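Side-chain contacts in 3'-5' exonuclease crn-4 (Caenorhabditis elegans, PDB 5DK5), which degrades RNA and DNA from the 3' end as a metal-dependent DEDDh-family exonuclease and takes part in apoptotic DNA degradation: residues E40-A45 and T82-R87; E27-S30 and D36-C39. All blocks are in the same frame, centred on the assembly; numbering follows the deposited sequence.

Interaction 1 of 2, residues E40-A45 and T82-R87; sequences EVIQFA and TGIPQR
T82, the last residue of helix 76-82, touches the strand lightly: its hydroxyl lies 4.4 Å (OG1) from I42 CD1. The same OG1 accepts from the backbone N of I84 at 3.2 Å, closing an ST turn, and is also hydrogen-bonded to C78 O one helical turn back. G83 leaves the helix with positive phi (76°), and I84, next in the chain, points toward the strand. I84 carries the contact with the end of one branch. Its CD1 meets I42 CD1 at 3.6 Å, the two isoleucines crossing obliquely. The same CD1 also touches Q43, 3.7 Å from CB and 3.4 Å from OE1. Q43 arrives there because CG stands anti to the backbone N (chi1 -171°) and the chain runs extended beyond it; its NE2 is tied to N63 OD1. I42 and Q43 can both offer side chains to I84 because they form a classic beta bulge opposite E27, which breaks the usual alternation of the strand. Beyond I84 the chain moves off through P85 into helix 86-90, where Q86 and R87 approach the second subunit. E27, a magnesium ligand, borders both T82 and Q43. The contact is van der Waals, methyl on methyl at I42 and methyl against an amide oxygen at Q43, with the polar groups of T82 and Q43 hydrogen-bonded elsewhere: buried packing beside the metal-binding strand 20-28 of the exonuclease sheet.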
# COMPACT_ATOMS: atom_id res chain seq x y z
N GLU B 40 -2.90 1.58 -9.48
CA GLU B 40 -1.96 2.29 -10.33
C GLU B 40 -1.19 1.31 -11.20
O GLU B 40 -0.76 0.26 -10.73
CB GLU B 40 -0.97 3.10 -9.49
CG GLU B 40 -1.60 4.18 -8.64
CD GLU B 40 -0.60 4.82 -7.71
OE1 GLU B 40 -0.30 4.21 -6.65
OE2 GLU B 40 -0.10 5.91 -8.03
N VAL B 41 -1.00 1.66 -12.47
CA VAL B 41 -0.22 0.84 -13.39
C VAL B 41 1.22 0.71 -12.92
O VAL B 41 1.86 1.71 -12.58
CB VAL B 41 -0.23 1.43 -14.82
CG1 VAL B 41 0.65 0.62 -15.76
CG2 VAL B 41 -1.65 1.50 -15.35
N ILE B 42 1.73 -0.52 -12.90
CA ILE B 42 3.12 -0.77 -12.51
C ILE B 42 3.88 -1.55 -13.58
O ILE B 42 5.10 -1.68 -13.51
CB ILE B 42 3.20 -1.55 -11.17
CG1 ILE B 42 2.36 -2.82 -11.23
CG2 ILE B 42 2.73 -0.65 -10.03
CD1 ILE B 42 2.46 -3.68 -9.99
N GLN B 43 3.16 -2.06 -14.58
CA GLN B 43 3.81 -2.62 -15.76
C GLN B 43 2.96 -2.38 -17.01
O GLN B 43 1.74 -2.50 -16.99
CB GLN B 43 4.07 -4.11 -15.59
CG GLN B 43 4.93 -4.70 -16.70
CD GLN B 43 5.42 -6.10 -16.40
OE1 GLN B 43 4.99 -6.73 -15.43
NE2 GLN B 43 6.33 -6.59 -17.23
N PHE B 44 3.65 -2.03 -18.10
CA PHE B 44 3.03 -1.63 -19.35
C PHE B 44 3.61 -2.49 -20.47
O PHE B 44 4.75 -2.27 -20.90
CB PHE B 44 3.30 -0.13 -19.59
CG PHE B 44 2.40 0.51 -20.62
CD1 PHE B 44 1.77 -0.24 -21.60
CD2 PHE B 44 2.20 1.88 -20.61
CE1 PHE B 44 0.95 0.37 -22.54
CE2 PHE B 44 1.39 2.49 -21.54
CZ PHE B 44 0.76 1.74 -22.51
N ALA B 45 2.84 -3.46 -20.95
CA ALA B 45 3.34 -4.45 -21.90
C ALA B 45 2.50 -4.51 -23.18
O ALA B 45 1.28 -4.60 -23.13
CB ALA B 45 3.39 -5.82 -21.25
N THR B 82 1.52 -10.47 -9.77
CA THR B 82 2.09 -9.82 -10.94
C THR B 82 3.48 -10.33 -11.28
O THR B 82 3.93 -10.22 -12.43
CB THR B 82 2.17 -8.30 -10.74
OG1 THR B 82 3.09 -8.01 -9.68
CG2 THR B 82 0.79 -7.72 -10.41
N GLY B 83 4.17 -10.88 -10.29
CA GLY B 83 5.54 -11.33 -10.46
C GLY B 83 6.54 -10.18 -10.48
O GLY B 83 7.71 -10.38 -10.79
N ILE B 84 6.07 -8.99 -10.14
CA ILE B 84 6.92 -7.80 -10.18
C ILE B 84 7.61 -7.60 -8.83
O ILE B 84 6.94 -7.52 -7.80
CB ILE B 84 6.11 -6.54 -10.53
CG1 ILE B 84 5.43 -6.72 -11.89
CG2 ILE B 84 7.01 -5.31 -10.56
CD1 ILE B 84 4.46 -5.62 -12.26
N PRO B 85 8.95 -7.53 -8.82
CA PRO B 85 9.65 -7.25 -7.56
C PRO B 85 9.67 -5.76 -7.22
O PRO B 85 9.57 -4.93 -8.13
CB PRO B 85 11.06 -7.77 -7.82
CG PRO B 85 11.25 -7.58 -9.28
CD PRO B 85 9.90 -7.80 -9.91
N GLN B 86 9.78 -5.44 -5.94
CA GLN B 86 9.77 -4.06 -5.48
C GLN B 86 10.87 -3.23 -6.13
O GLN B 86 10.67 -2.07 -6.48
CB GLN B 86 9.91 -4.01 -3.96
CG GLN B 86 9.78 -2.61 -3.37
CD GLN B 86 8.42 -2.01 -3.61
OE1 GLN B 86 7.39 -2.67 -3.42
NE2 GLN B 86 8.39 -0.75 -4.03
N ARG B 87 12.05 -3.84 -6.29
CA ARG B 87 13.20 -3.13 -6.83
C ARG B 87 12.93 -2.61 -8.24
O ARG B 87 13.48 -1.59 -8.65
CB ARG B 87 14.43 -4.04 -6.83
CG ARG B 87 14.27 -5.31 -7.66
CD ARG B 87 15.48 -6.23 -7.50
NE ARG B 87 15.35 -7.45 -8.30
CZ ARG B 87 15.72 -7.55 -9.58
NH1 ARG B 87 16.23 -6.51 -10.22
NH2 ARG B 87 15.56 -8.70 -10.22

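Interaction 2 of 2, residues E27-S30 and D36-C39; sequences ETTS and DYPC
The Y37 ring is sandwiched between backbone and proline. Over one face lies S30 CA, 4.0 Å from the ring centroid and 26° off the normal, a CH-pi contact; against the opposite face sits CD of P38, the next residue, also offset toward the rim. At the edge, in the ring plane, T29 OG1 comes within 3.4 Å of Y37 CE1, the two side chains crossing at about a right angle. Y37 reaches across with CG anti to its own backbone N (chi1 -164°), which lays the ring against the backbone of S30. Y37 and P38 also pack on T73 of the second subunit.

Two waters complete the join. Water 1 takes a hydrogen bond from T29 OG1 at 2.7 Å and gives one to P38 O, while T29 OG1 is also bonded to E40 N. Water 2 accepts from S30 N and is hydrogen-bonded to the phenol OH of Y37 at 3.2 Å, so the ring is tied to the backbone that it packs upon. P38 is the centre of an inverse gamma turn closed by C39 N and Y37 O, and this sharp bend brings C39 alongside T28 and T29. There C39 CB packs 3.7 Å from T28 OG1, and C39 SG lies 3.7 Å from T29 O. T28 OG1 donates to that same T29 O at 2.9 Å, from well above the carbonyl plane.

The contact lies at the C-terminal end of strand 20-28, whose E27 binds magnesium. Helix 124-136 flanks it through I129 on T28, Y132 on P38 and R128 on C39; S30 leans on C78 of helix 76-82, and T29 packs on I42 of the adjacent strand 41-50.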
# COMPACT_ATOMS: atom_id res chain seq x y z
N GLU B 27 -0.56 -4.29 -15.68
CA GLU B 27 -0.58 -4.83 -14.32
C GLU B 27 -0.56 -3.65 -13.37
O GLU B 27 0.07 -2.63 -13.65
CB GLU B 27 0.62 -5.75 -14.08
CG GLU B 27 0.67 -6.94 -15.03
CD GLU B 27 -0.54 -7.84 -14.92
OE1 GLU B 27 -1.08 -7.99 -13.80
OE2 GLU B 27 -0.95 -8.41 -15.96
N THR B 28 -1.27 -3.78 -12.25
CA THR B 28 -1.45 -2.67 -11.32
C THR B 28 -1.10 -3.04 -9.89
O THR B 28 -0.95 -4.22 -9.55
CB THR B 28 -2.91 -2.16 -11.33
OG1 THR B 28 -3.77 -3.11 -10.67
CG2 THR B 28 -3.41 -1.93 -12.76
N THR B 29 -0.98 -2.02 -9.05
CA THR B 29 -0.95 -2.23 -7.61
C THR B 29 -2.29 -2.82 -7.20
O THR B 29 -3.30 -2.62 -7.89
CB THR B 29 -0.70 -0.93 -6.84
OG1 THR B 29 -1.68 0.05 -7.23
CG2 THR B 29 0.69 -0.39 -7.14
N SER B 30 -2.32 -3.55 -6.09
CA SER B 30 -3.55 -4.17 -5.64
C SER B 30 -3.44 -4.71 -4.22
O SER B 30 -2.34 -4.89 -3.69
CB SER B 30 -3.96 -5.30 -6.58
OG SER B 30 -2.94 -6.28 -6.64
N ASP B 36 -11.83 -1.51 -2.89
CA ASP B 36 -11.80 -0.06 -2.77
C ASP B 36 -10.34 0.38 -2.77
O ASP B 36 -9.83 0.91 -1.78
CB ASP B 36 -12.52 0.41 -1.51
CG ASP B 36 -12.86 1.89 -1.55
OD1 ASP B 36 -12.41 2.58 -2.49
OD2 ASP B 36 -13.58 2.36 -0.65
N TYR B 37 -9.67 0.16 -3.90
CA TYR B 37 -8.23 0.35 -4.01
C TYR B 37 -7.90 1.19 -5.24
O TYR B 37 -8.40 0.92 -6.32
CB TYR B 37 -7.54 -1.01 -4.10
CG TYR B 37 -6.05 -0.98 -3.83
CD1 TYR B 37 -5.15 -0.76 -4.86
CD2 TYR B 37 -5.56 -1.17 -2.55
CE1 TYR B 37 -3.79 -0.74 -4.62
CE2 TYR B 37 -4.20 -1.15 -2.30
CZ TYR B 37 -3.32 -0.93 -3.34
OH TYR B 37 -1.97 -0.90 -3.08
N PRO B 38 -7.05 2.22 -5.07
CA PRO B 38 -6.69 3.10 -6.19
C PRO B 38 -5.60 2.49 -7.08
O PRO B 38 -4.45 2.91 -7.03
CB PRO B 38 -6.20 4.36 -5.49
CG PRO B 38 -5.56 3.85 -4.25
CD PRO B 38 -6.38 2.65 -3.83
N CYS B 39 -5.99 1.50 -7.88
CA CYS B 39 -5.05 0.76 -8.72
C CYS B 39 -4.22 1.68 -9.62
O CYS B 39 -4.77 2.46 -10.40
CB CYS B 39 -5.81 -0.25 -9.59
SG CYS B 39 -6.73 -1.48 -8.65
O HOH W 1 -1.99 2.32 -5.82
O HOH W 2 -0.06 -3.24 -4.05

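How the interactions relate
From the N terminus, strand 20-28 runs out at T28, and interaction 2 closes the short loop between 27-30 and 36-39. The chain then enters strand 41-50 at once, and interaction 1 closes a longer excursion, through strand 55-65 and helix 76-82, when 82-87 returns to the start of that strand. The two loops follow in series, neither nested nor crossing. They meet at the antiparallel pairing of strands 20-28 and 41-50, where I42 N is probably bonded to E27 O and T29 N to E40 O. Together they fasten the region after helix 76-82 and the inter-strand loop to the sheet whose strand 20-28 carries the magnesium ligands D25 and E27, and both reach the second subunit.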